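Local coordinates for protein alpha-1,4-endofucoidanase (PDB 6DLH) that cleaves alpha-1,4-fucosidic linkages inside fucoidan chains as a retaining endo-acting hydrolase of glycoside hydrolase family 107, and binds calcium, at residues Arg54-Asn59 / Gln162-Asp167; Pro344-Thr349 / Pro399-Gln404. All coordinates share one frame; numbering follows the deposited sequence.

Contact 1 (Arg54-Asn59 / Gln162-Asp167)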
ATOM      1  N   ARG A  54      -6.169  -6.513   2.375  1.00 37.39           N
ATOM      2  CA  ARG A  54      -6.792  -7.297   1.315  1.00 35.27           C
ATOM      3  C   ARG A  54      -6.326  -6.763  -0.034  1.00 33.01           C
ATOM      4  O   ARG A  54      -7.097  -6.151  -0.757  1.00 35.61           O
ATOM      5  CB  ARG A  54      -8.315  -7.333   1.504  1.00 35.67           C
ATOM      6  CG  ARG A  54      -8.731  -7.706   2.919  1.00 37.40           C
ATOM      7  CD  ARG A  54     -10.205  -7.993   3.170  1.00 41.46           C
ATOM      8  NE  ARG A  54     -10.659  -9.228   2.534  1.00 44.56           N
ATOM      9  CZ  ARG A  54     -10.417 -10.464   2.976  1.00 46.44           C
ATOM     10  NH1 ARG A  54      -9.777 -10.663   4.118  1.00 42.85           N
ATOM     11  NH2 ARG A  54     -10.818 -11.503   2.263  1.00 48.10           N
ATOM     12  N   THR A  55      -5.043  -6.976  -0.345  1.00 33.57           N
ATOM     13  CA  THR A  55      -4.387  -6.263  -1.427  1.00 35.96           C
ATOM     14  C   THR A  55      -4.395  -7.074  -2.720  1.00 38.79           C
ATOM     15  O   THR A  55      -3.978  -6.566  -3.757  1.00 36.98           O
ATOM     16  CB  THR A  55      -2.925  -5.947  -1.086  1.00 36.72           C
ATOM     17  OG1 THR A  55      -2.248  -7.197  -0.958  1.00 36.83           O
ATOM     18  CG2 THR A  55      -2.766  -5.122   0.175  1.00 37.30           C
ATOM     19  N   PHE A  56      -4.869  -8.325  -2.642  1.00 40.66           N
ATOM     20  CA  PHE A  56      -4.726  -9.328  -3.688  1.00 42.22           C
ATOM     21  C   PHE A  56      -5.703  -9.072  -4.839  1.00 44.11           C
ATOM     22  O   PHE A  56      -6.664  -8.321  -4.689  1.00 47.94           O
ATOM     23  CB  PHE A  56      -5.008 -10.711  -3.093  1.00 40.58           C
ATOM     24  CG  PHE A  56      -6.201 -10.737  -2.170  1.00 39.26           C
ATOM     25  CD1 PHE A  56      -7.491 -10.582  -2.664  1.00 38.88           C
ATOM     26  CD2 PHE A  56      -6.034 -10.885  -0.801  1.00 37.49           C
ATOM     27  CE1 PHE A  56      -8.586 -10.584  -1.809  1.00 37.90           C
ATOM     28  CE2 PHE A  56      -7.130 -10.894   0.050  1.00 36.88           C
ATOM     29  CZ  PHE A  56      -8.405 -10.745  -0.453  1.00 38.07           C
ATOM     30  N   ASN A  57      -5.442  -9.732  -5.977  1.00 44.75           N
ATOM     31  CA  ASN A  57      -6.386  -9.880  -7.077  1.00 42.22           C
ATOM     32  C   ASN A  57      -6.730  -8.520  -7.674  1.00 41.68           C
ATOM     33  O   ASN A  57      -7.897  -8.240  -7.942  1.00 39.28           O
ATOM     34  CB  ASN A  57      -7.641 -10.655  -6.668  1.00 41.01           C
ATOM     35  CG  ASN A  57      -7.346 -12.097  -6.314  1.00 43.96           C
ATOM     36  OD1 ASN A  57      -6.399 -12.693  -6.835  1.00 43.90           O
ATOM     37  ND2 ASN A  57      -8.139 -12.655  -5.413  1.00 40.98           N
ATOM     38  N   GLY A  58      -5.690  -7.692  -7.841  1.00 42.79           N
ATOM     39  CA  GLY A  58      -5.793  -6.374  -8.448  1.00 45.93           C
ATOM     40  C   GLY A  58      -6.185  -5.262  -7.474  1.00 43.48           C
ATOM     41  O   GLY A  58      -6.058  -4.085  -7.811  1.00 45.03           O
ATOM     42  N   ASN A  59      -6.661  -5.636  -6.278  1.00 42.32           N
ATOM     43  CA  ASN A  59      -7.151  -4.690  -5.283  1.00 42.16           C
ATOM     44  C   ASN A  59      -6.192  -3.514  -5.065  1.00 40.31           C
ATOM     45  O   ASN A  59      -6.653  -2.393  -4.899  1.00 40.85           O
ATOM     46  CB  ASN A  59      -7.513  -5.367  -3.959  1.00 43.50           C
ATOM     47  CG  ASN A  59      -8.753  -6.238  -4.024  1.00 44.62           C
ATOM     48  OD1 ASN A  59      -9.594  -6.082  -4.904  1.00 44.07           O
ATOM     49  ND2 ASN A  59      -8.893  -7.145  -3.069  1.00 44.21           N
ATOM     50  N   GLN A 162      -6.858 -20.601   1.433  1.00 57.09           N
ATOM     51  CA  GLN A 162      -7.195 -19.190   1.326  1.00 56.98           C
ATOM     52  C   GLN A 162      -8.043 -18.948   0.078  1.00 53.24           C
ATOM     53  O   GLN A 162      -7.540 -18.994  -1.040  1.00 52.69           O
ATOM     54  CB  GLN A 162      -5.927 -18.333   1.363  1.00 54.07           C
ATOM     55  CG  GLN A 162      -4.994 -18.650   2.527  1.00 54.79           C
ATOM     56  CD  GLN A 162      -5.673 -18.688   3.877  1.00 55.05           C
ATOM     57  OE1 GLN A 162      -6.588 -17.916   4.171  1.00 53.45           O
ATOM     58  NE2 GLN A 162      -5.223 -19.604   4.719  1.00 56.04           N
ATOM     59  N   ALA A 163      -9.330 -18.652   0.302  1.00 54.74           N
ATOM     60  CA  ALA A 163     -10.354 -18.634  -0.732  1.00 55.30           C
ATOM     61  C   ALA A 163     -10.201 -17.451  -1.691  1.00 57.14           C
ATOM     62  O   ALA A 163     -11.119 -17.181  -2.466  1.00 58.74           O
ATOM     63  CB  ALA A 163     -11.720 -18.644  -0.086  1.00 56.22           C
ATOM     64  N   ASP A 164      -9.051 -16.760  -1.654  1.00 53.23           N
ATOM     65  CA  ASP A 164      -8.793 -15.652  -2.564  1.00 52.86           C
ATOM     66  C   ASP A 164      -7.548 -15.938  -3.399  1.00 52.16           C
ATOM     67  O   ASP A 164      -7.405 -15.419  -4.504  1.00 51.53           O
ATOM     68  CB  ASP A 164      -8.733 -14.304  -1.834  1.00 51.89           C
ATOM     69  CG  ASP A 164     -10.100 -13.795  -1.408  1.00 52.26           C
ATOM     70  OD1 ASP A 164     -10.463 -13.990  -0.228  1.00 55.87           O
ATOM     71  OD2 ASP A 164     -10.796 -13.213  -2.257  1.00 53.09           O
ATOM     72  N   TYR A 165      -6.647 -16.756  -2.848  1.00 54.50           N
ATOM     73  CA  TYR A 165      -5.471 -17.240  -3.553  1.00 56.39           C
ATOM     74  C   TYR A 165      -5.295 -18.725  -3.230  1.00 59.76           C
ATOM     75  O   TYR A 165      -4.231 -19.142  -2.772  1.00 58.35           O
ATOM     76  CB  TYR A 165      -4.247 -16.372  -3.229  1.00 56.98           C
ATOM     77  CG  TYR A 165      -4.172 -15.900  -1.796  1.00 56.99           C
ATOM     78  CD1 TYR A 165      -4.924 -14.818  -1.361  1.00 57.52           C
ATOM     79  CD2 TYR A 165      -3.365 -16.543  -0.866  1.00 54.91           C
ATOM     80  CE1 TYR A 165      -4.886 -14.387  -0.043  1.00 56.03           C
ATOM     81  CE2 TYR A 165      -3.310 -16.121   0.454  1.00 53.97           C
ATOM     82  CZ  TYR A 165      -4.074 -15.040   0.867  1.00 54.92           C
ATOM     83  OH  TYR A 165      -4.043 -14.617   2.165  1.00 53.69           O
ATOM     84  N   PRO A 166      -6.324 -19.570  -3.502  1.00 63.79           N
ATOM     85  CA  PRO A 166      -6.402 -20.930  -2.957  1.00 63.38           C
ATOM     86  C   PRO A 166      -5.184 -21.838  -3.117  1.00 60.10           C
ATOM     87  O   PRO A 166      -4.953 -22.686  -2.259  1.00 60.66           O
ATOM     88  CB  PRO A 166      -7.628 -21.540  -3.660  1.00 63.10           C
ATOM     89  CG  PRO A 166      -8.483 -20.343  -3.994  1.00 63.33           C
ATOM     90  CD  PRO A 166      -7.484 -19.263  -4.358  1.00 64.30           C
ATOM     91  N   ASP A 167      -4.404 -21.656  -4.189  1.00 58.44           N
ATOM     92  CA  ASP A 167      -3.298 -22.572  -4.438  1.00 61.51           C
ATOM     93  C   ASP A 167      -2.048 -21.846  -4.930  1.00 59.92           C
ATOM     94  O   ASP A 167      -1.246 -22.432  -5.654  1.00 61.16           O
ATOM     95  CB  ASP A 167      -3.709 -23.754  -5.328  1.00 67.55           C
ATOM     96  CG  ASP A 167      -4.786 -23.440  -6.355  1.00 66.86           C
ATOM     97  OD1 ASP A 167      -4.507 -22.645  -7.273  1.00 59.49           O
ATOM     98  OD2 ASP A 167      -5.902 -23.995  -6.223  1.00 68.92           O
TER

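Contact 2 (Pro344-Thr349 / Pro399-Gln404)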
ATOM      1  N   PRO A 344       5.288  -0.070  18.696  1.00 20.79           N
ATOM      2  CA  PRO A 344       4.031  -0.097  19.454  1.00 20.35           C
ATOM      3  C   PRO A 344       2.805   0.165  18.579  1.00 20.42           C
ATOM      4  O   PRO A 344       2.939   0.549  17.417  1.00 20.09           O
ATOM      5  CB  PRO A 344       4.228   1.070  20.433  1.00 19.46           C
ATOM      6  CG  PRO A 344       5.044   2.072  19.636  1.00 20.47           C
ATOM      7  CD  PRO A 344       5.984   1.226  18.796  1.00 20.41           C
ATOM      8  N   LYS A 345       1.613  -0.051  19.152  1.00 21.07           N
ATOM      9  CA  LYS A 345       0.350   0.289  18.511  1.00 22.66           C
ATOM     10  C   LYS A 345      -0.248   1.509  19.200  1.00 21.36           C
ATOM     11  O   LYS A 345      -0.235   1.588  20.424  1.00 20.66           O
ATOM     12  CB  LYS A 345      -0.725  -0.784  18.730  1.00 25.55           C
ATOM     13  CG  LYS A 345      -0.277  -2.232  18.715  1.00 28.42           C
ATOM     14  CD  LYS A 345      -1.406  -3.161  19.111  1.00 30.00           C
ATOM     15  CE  LYS A 345      -0.890  -4.449  19.717  1.00 31.69           C
ATOM     16  NZ  LYS A 345      -1.939  -5.495  19.732  1.00 35.02           N
ATOM     17  N   GLN A 346      -0.838   2.406  18.405  1.00 20.52           N
ATOM     18  CA  GLN A 346      -1.422   3.633  18.922  1.00 21.10           C
ATOM     19  C   GLN A 346      -2.869   3.405  19.365  1.00 21.69           C
ATOM     20  O   GLN A 346      -3.313   4.018  20.330  1.00 22.44           O
ATOM     21  CB  GLN A 346      -1.320   4.742  17.870  1.00 21.21           C
ATOM     22  CG  GLN A 346      -1.839   6.096  18.341  1.00 20.78           C
ATOM     23  CD  GLN A 346      -1.500   7.179  17.348  1.00 21.36           C
ATOM     24  OE1 GLN A 346      -1.111   6.911  16.206  1.00 20.12           O
ATOM     25  NE2 GLN A 346      -1.627   8.423  17.788  1.00 21.13           N
ATOM     26  N   SER A 347      -3.593   2.525  18.654  1.00 21.78           N
ATOM     27  CA  SER A 347      -4.974   2.197  18.982  1.00 22.20           C
ATOM     28  C   SER A 347      -5.002   1.044  19.979  1.00 23.26           C
ATOM     29  O   SER A 347      -3.979   0.397  20.199  1.00 22.04           O
ATOM     30  CB  SER A 347      -5.754   1.808  17.760  1.00 22.20           C
ATOM     31  OG  SER A 347      -5.661   0.400  17.533  1.00 22.26           O
ATOM     32  N   THR A 348      -6.197   0.771  20.521  1.00 22.71           N
ATOM     33  CA  THR A 348      -6.411  -0.317  21.464  1.00 24.07           C
ATOM     34  C   THR A 348      -6.525  -1.665  20.751  1.00 25.22           C
ATOM     35  O   THR A 348      -6.582  -2.697  21.411  1.00 27.79           O
ATOM     36  CB  THR A 348      -7.679  -0.094  22.309  1.00 23.36           C
ATOM     37  OG1 THR A 348      -8.791   0.010  21.418  1.00 23.05           O
ATOM     38  CG2 THR A 348      -7.628   1.136  23.188  1.00 21.92           C
ATOM     39  N   THR A 349      -6.568  -1.682  19.413  1.00 27.01           N
ATOM     40  CA  THR A 349      -7.028  -2.893  18.745  1.00 28.70           C
ATOM     41  C   THR A 349      -5.981  -3.500  17.811  1.00 30.45           C
ATOM     42  O   THR A 349      -5.787  -4.714  17.826  1.00 33.86           O
ATOM     43  CB  THR A 349      -8.427  -2.718  18.133  1.00 29.52           C
ATOM     44  OG1 THR A 349      -8.386  -1.579  17.274  1.00 29.89           O
ATOM     45  CG2 THR A 349      -9.506  -2.527  19.180  1.00 27.04           C
ATOM     46  N   PRO A 399      -8.822  10.755  13.177  1.00 25.14           N
ATOM     47  CA  PRO A 399      -8.616  12.100  13.706  1.00 23.94           C
ATOM     48  C   PRO A 399      -7.813  12.112  15.005  1.00 23.07           C
ATOM     49  O   PRO A 399      -6.979  12.992  15.184  1.00 23.28           O
ATOM     50  CB  PRO A 399     -10.057  12.598  13.909  1.00 24.74           C
ATOM     51  CG  PRO A 399     -10.830  11.898  12.811  1.00 24.37           C
ATOM     52  CD  PRO A 399     -10.223  10.510  12.779  1.00 25.10           C
ATOM     53  N   TYR A 400      -8.035  11.131  15.894  1.00 21.81           N
ATOM     54  CA  TYR A 400      -7.327  11.135  17.171  1.00 22.69           C
ATOM     55  C   TYR A 400      -5.829  10.904  16.983  1.00 22.71           C
ATOM     56  O   TYR A 400      -5.015  11.460  17.723  1.00 23.59           O
ATOM     57  CB  TYR A 400      -7.927  10.174  18.205  1.00 22.53           C
ATOM     58  CG  TYR A 400      -7.613   8.720  17.986  1.00 23.16           C
ATOM     59  CD1 TYR A 400      -6.374   8.186  18.321  1.00 23.73           C
ATOM     60  CD2 TYR A 400      -8.560   7.877  17.427  1.00 23.63           C
ATOM     61  CE1 TYR A 400      -6.078   6.851  18.087  1.00 23.39           C
ATOM     62  CE2 TYR A 400      -8.286   6.536  17.210  1.00 23.29           C
ATOM     63  CZ  TYR A 400      -7.049   6.023  17.552  1.00 23.21           C
ATOM     64  OH  TYR A 400      -6.808   4.701  17.338  1.00 24.06           O
ATOM     65  N   ALA A 401      -5.470  10.074  16.002  1.00 22.15           N
ATOM     66  CA  ALA A 401      -4.068   9.746  15.788  1.00 21.93           C
ATOM     67  C   ALA A 401      -3.323  10.989  15.310  1.00 21.83           C
ATOM     68  O   ALA A 401      -2.226  11.260  15.790  1.00 23.08           O
ATOM     69  CB  ALA A 401      -3.932   8.589  14.823  1.00 21.00           C
ATOM     70  N   LEU A 402      -3.948  11.754  14.396  1.00 22.17           N
ATOM     71  CA  LEU A 402      -3.419  13.033  13.942  1.00 21.45           C
ATOM     72  C   LEU A 402      -3.257  13.969  15.139  1.00 22.15           C
ATOM     73  O   LEU A 402      -2.196  14.568  15.317  1.00 21.62           O
ATOM     74  CB  LEU A 402      -4.335  13.633  12.864  1.00 21.55           C
ATOM     75  CG  LEU A 402      -3.887  14.984  12.284  1.00 21.58           C
ATOM     76  CD1 LEU A 402      -2.537  14.874  11.594  1.00 21.81           C
ATOM     77  CD2 LEU A 402      -4.904  15.538  11.304  1.00 21.15           C
ATOM     78  N   ASN A 403      -4.305  14.059  15.972  1.00 21.74           N
ATOM     79  CA  ASN A 403      -4.285  14.862  17.187  1.00 21.57           C
ATOM     80  C   ASN A 403      -3.027  14.554  18.005  1.00 22.63           C
ATOM     81  O   ASN A 403      -2.244  15.453  18.315  1.00 23.83           O
ATOM     82  CB  ASN A 403      -5.566  14.642  17.995  1.00 22.03           C
ATOM     83  CG  ASN A 403      -5.535  15.279  19.367  1.00 22.07           C
ATOM     84  OD1 ASN A 403      -5.578  16.500  19.487  1.00 21.48           O
ATOM     85  ND2 ASN A 403      -5.486  14.462  20.411  1.00 20.81           N
ATOM     86  N   GLN A 404      -2.814  13.266  18.315  1.00 21.44           N
ATOM     87  CA  GLN A 404      -1.720  12.860  19.184  1.00 21.42           C
ATOM     88  C   GLN A 404      -0.363  13.162  18.545  1.00 21.75           C
ATOM     89  O   GLN A 404       0.550  13.649  19.215  1.00 22.17           O
ATOM     90  CB  GLN A 404      -1.876  11.392  19.595  1.00 21.32           C
ATOM     91  CG  GLN A 404      -3.167  11.099  20.357  1.00 21.11           C
ATOM     92  CD  GLN A 404      -3.117   9.795  21.119  1.00 22.03           C
ATOM     93  OE1 GLN A 404      -2.670   8.764  20.605  1.00 21.91           O
ATOM     94  NE2 GLN A 404      -3.593   9.823  22.356  1.00 20.71           N
TER
HETATM   95  O   HOH W   1      -2.615   6.352  21.917  1.00 20.23           O

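Contact 1 (Arg54-Asn59 / Gln162-Asp167)
Phe56 and Asp164 bring two irregular loops to 7.6 Å between their CA atoms; Phe56-Asn59 folds as a type I' beta turn. Gly58, with its positive phi, suits that turn. Asn57, at the turn's other inner position, spans the gap: its ND2 donates an almost straight bond to Asp164 O (3.0 Å, 172°), while its OD1 takes the backbone N of Leu119. Phe56 CG lies between its backbone N and carbonyl carbon (chi1 43°), and the ring beyond it meets Asp164 and Tyr165. Asp164 CB makes a CH-pi contact over one face, 3.9 Å from the centroid, and the carboxylate stacks with the ring, their planes 22° apart. Both loops follow parallel strands, 46-49 and 143-149, joining two beta-alpha connections of a catalytic domain that resembles the GH29 fucosidases, consistent with a (beta/alpha) barrel. Arg54 NH2 makes a long salt bridge of 3.5 Å to Asp164 OD1, its guanidinium steep to the carboxylate; Arg54 NE forms a second, to Glu390. Phe56 CD2 touches Tyr165 CE1 at 3.8 Å, and Tyr165 OH is bonded to Ile90 O. An alanine in place of Phe56 would probably open a gap beside Asp164 and Tyr165, leaving the Asp164 carboxylate without its ring.

Contact 2 (Pro344-Thr349 / Pro399-Gln404)
Gln346 OE1 is buried against Ala401 CB, 3.6 Å away, and has no hydrogen-bond partner in the model, although the other half of the same amide is precisely paired. Its NE2 donates to Gln404 OE1 over 3.0 Å in a nearly straight bond (175°). The acceptor is met on a lone pair, and the two amide planes are only 14° apart, so the glutamines form a nearly flat pair as their chains pass in opposite directions. Gln346 reaches this position because CG is anti to the backbone N (chi1 -177°) and the chain beyond it is extended, carrying the amide to the helix surface, where NE2 lies 3.4 Å from Ala401 CA. The small alanine suits a place where the amide lies so near the backbone. A water lies within hydrogen-bonding distance of both Gln346 O and Gln404 OE1 and can bridge them, though it may share its protons with other acceptors. Gln404 NE2 is held in turn by Leu359 O and Asp361 OD1.

The contact sets the loop after strand 341-342 of the parallel sheet in the catalytic domain against the first turns of helix 399-415. Within the loop, Ser347 OG accepts from Thr349 N at 2.9 Å, an ST turn for which serine's short hydroxyl is well suited. Across the contact, Ser347 CB meets Tyr400 OH at 3.1 Å, near the plane of the tyrosine ring. That hydroxyl is hydrogen-bonded to Gly354 O, and Gln346 CG approaches the same ring at its edge, 4.3 Å from CE1.

Overall arrangement
Contacts 1 and 2 both lie beside the parallel sheet of the catalytic domain of this multidomain protein. They follow one another in sequence and do not touch: their centres are about 29 Å apart and their nearest atoms about 15 Å. The same sheet relates them. Contact 1 ties together loops that follow strands 46-49 and 143-149, between which strand 80-84 lies, whereas contact 2 fastens the loop after strand 341-342 to helix 399-415. Both lie away from the calcium sites. No catalytic residue is identified here, so neither contact can be placed relative to the active site.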